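PDB 7D3U: monovalent Na+/H+ antiporter subunit G from Dietzia sp. DQ12-45-1b, which is a three-helix membrane subunit of the multi-chain Mrp complex and probably contributes to its exchange of sodium ions for protons. Local coordinates for residues 46-51 against 77-81. Residues are numbered along the deposited sequence.
Sequences AGLGLV and QFASS
Two antiparallel helices, the second and third of a three-helix membrane subunit, pack here near the centre of the subunit. Residues 46-51 (on helix 35-60) and 77-81 (on helix 68-95) are helical throughout; their axes come within 8.5 Å and cross at 157°. The register is set where Gly47 faces Phe78, CA to CA 5.0 Å: having no side chain, Gly47 lets Ser81 and the Phe78 ring lie close to its backbone. Phe78 (chi1 -87°, m; chi2 -48°) leaves its CA sideways, but its ring swings over helix 35-60. Val51, chi1 t, sets CG2 over one ring face in a CH-pi contact, 3.6 Å from the centroid of the Phe78 ring and 13° off its normal. Leu48 (m, t) starts away from the partner helix, yet its CD2 returns to the ring edge, 3.6 Å from Phe78 CE1. Next to Phe78 in the sequence, Gln77 (m, t, chi3 -25°) extends across the interface: NE2 of Gln77 lies 3.4 Å from Leu50 CG, and OE1 of Gln77 lies 3.4 Å from Val51 CG2, with Leu50 in the t, p rotamer. Neighbouring subunits pack against the pair: Phe40 of subunit F packs on Leu50 and Ser81, while Phe18 and Phe19 of the cation antiporter chain pack on Phe78 and Val51, respectively. At the other end Ser81, chi1 t, hydrogen-bonds through OG to Gly43 O of helix 35-60; the same OG lies 3.1 Å from Gly47 N at an angle too poor for a hydrogen bond, and 3.6 Å from Ala46 CB.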
loop_
_atom_site.group_PDB
_atom_site.type_symbol
_atom_site.label_atom_id
_atom_site.label_comp_id
_atom_site.label_asym_id
_atom_site.label_seq_id
_atom_site.Cartn_x
_atom_site.Cartn_y
_atom_site.Cartn_z
ATOM N N ALA E 46 49.348 -4.081 -12.598
ATOM C CA ALA E 46 48.454 -3.421 -11.654
ATOM C C ALA E 46 49.134 -3.115 -10.329
ATOM O O ALA E 46 48.681 -2.223 -9.606
ATOM C CB ALA E 46 47.214 -4.282 -11.414
ATOM N N GLY E 47 50.207 -3.823 -9.996
ATOM C CA GLY E 47 50.941 -3.530 -8.784
ATOM C C GLY E 47 51.958 -2.426 -8.977
ATOM O O GLY E 47 51.915 -1.409 -8.276
ATOM N N LEU E 48 52.877 -2.615 -9.928
ATOM C CA LEU E 48 53.939 -1.638 -10.140
ATOM C C LEU E 48 53.381 -0.283 -10.547
ATOM O O LEU E 48 53.747 0.746 -9.967
ATOM C CB LEU E 48 54.929 -2.147 -11.188
ATOM C CG LEU E 48 55.729 -3.396 -10.814
ATOM C CD1 LEU E 48 56.551 -3.857 -12.004
ATOM C CD2 LEU E 48 56.625 -3.167 -9.607
ATOM N N GLY E 49 52.523 -0.252 -11.570
ATOM C CA GLY E 49 51.986 1.019 -12.024
ATOM C C GLY E 49 51.258 1.771 -10.929
ATOM O O GLY E 49 51.426 2.983 -10.778
ATOM N N LEU E 50 50.463 1.061 -10.128
ATOM C CA LEU E 50 49.699 1.735 -9.087
ATOM C C LEU E 50 50.599 2.218 -7.957
ATOM O O LEU E 50 50.387 3.309 -7.419
ATOM C CB LEU E 50 48.602 0.818 -8.551
ATOM C CG LEU E 50 47.685 1.481 -7.524
ATOM C CD1 LEU E 50 47.268 2.856 -7.985
ATOM C CD2 LEU E 50 46.462 0.638 -7.250
ATOM N N VAL E 51 51.611 1.433 -7.581
ATOM C CA VAL E 51 52.542 1.900 -6.557
ATOM C C VAL E 51 53.287 3.135 -7.046
ATOM O O VAL E 51 53.498 4.096 -6.292
ATOM C CB VAL E 51 53.508 0.771 -6.156
ATOM C CG1 VAL E 51 54.694 1.330 -5.388
ATOM C CG2 VAL E 51 52.778 -0.267 -5.328
ATOM N N GLN E 77 49.133 -2.662 -1.758
ATOM C CA GLN E 77 48.878 -2.725 -3.191
ATOM C C GLN E 77 49.677 -3.842 -3.838
ATOM O O GLN E 77 49.150 -4.590 -4.665
ATOM C CB GLN E 77 49.215 -1.389 -3.848
ATOM C CG GLN E 77 48.304 -0.257 -3.438
ATOM C CD GLN E 77 48.714 1.063 -4.052
ATOM O OE1 GLN E 77 49.872 1.268 -4.398
ATOM N NE2 GLN E 77 47.762 1.970 -4.190
ATOM N N PHE E 78 50.953 -3.969 -3.473
ATOM C CA PHE E 78 51.773 -5.037 -4.037
ATOM C C PHE E 78 51.195 -6.405 -3.696
ATOM O O PHE E 78 50.945 -7.232 -4.586
ATOM C CB PHE E 78 53.210 -4.916 -3.533
ATOM C CG PHE E 78 54.068 -4.016 -4.367
ATOM C CD1 PHE E 78 54.081 -4.136 -5.744
ATOM C CD2 PHE E 78 54.859 -3.046 -3.779
ATOM C CE1 PHE E 78 54.866 -3.310 -6.517
ATOM C CE2 PHE E 78 55.648 -2.217 -4.548
ATOM C CZ PHE E 78 55.650 -2.349 -5.919
ATOM N N ALA E 79 50.960 -6.653 -2.404
ATOM C CA ALA E 79 50.457 -7.956 -1.984
ATOM C C ALA E 79 49.090 -8.251 -2.590
ATOM O O ALA E 79 48.811 -9.390 -2.981
ATOM C CB ALA E 79 50.392 -8.024 -0.458
ATOM N N SER E 80 48.233 -7.233 -2.707
ATOM C CA SER E 80 46.891 -7.462 -3.223
ATOM C C SER E 80 46.908 -7.708 -4.723
ATOM O O SER E 80 46.194 -8.585 -5.216
ATOM C CB SER E 80 45.990 -6.279 -2.875
ATOM O OG SER E 80 46.186 -5.204 -3.775
ATOM N N SER E 81 47.720 -6.958 -5.468
ATOM C CA SER E 81 47.828 -7.205 -6.897
ATOM C C SER E 81 48.475 -8.547 -7.193
ATOM O O SER E 81 48.241 -9.111 -8.265
ATOM C CB SER E 81 48.625 -6.094 -7.576
ATOM O OG SER E 81 48.771 -6.353 -8.960
#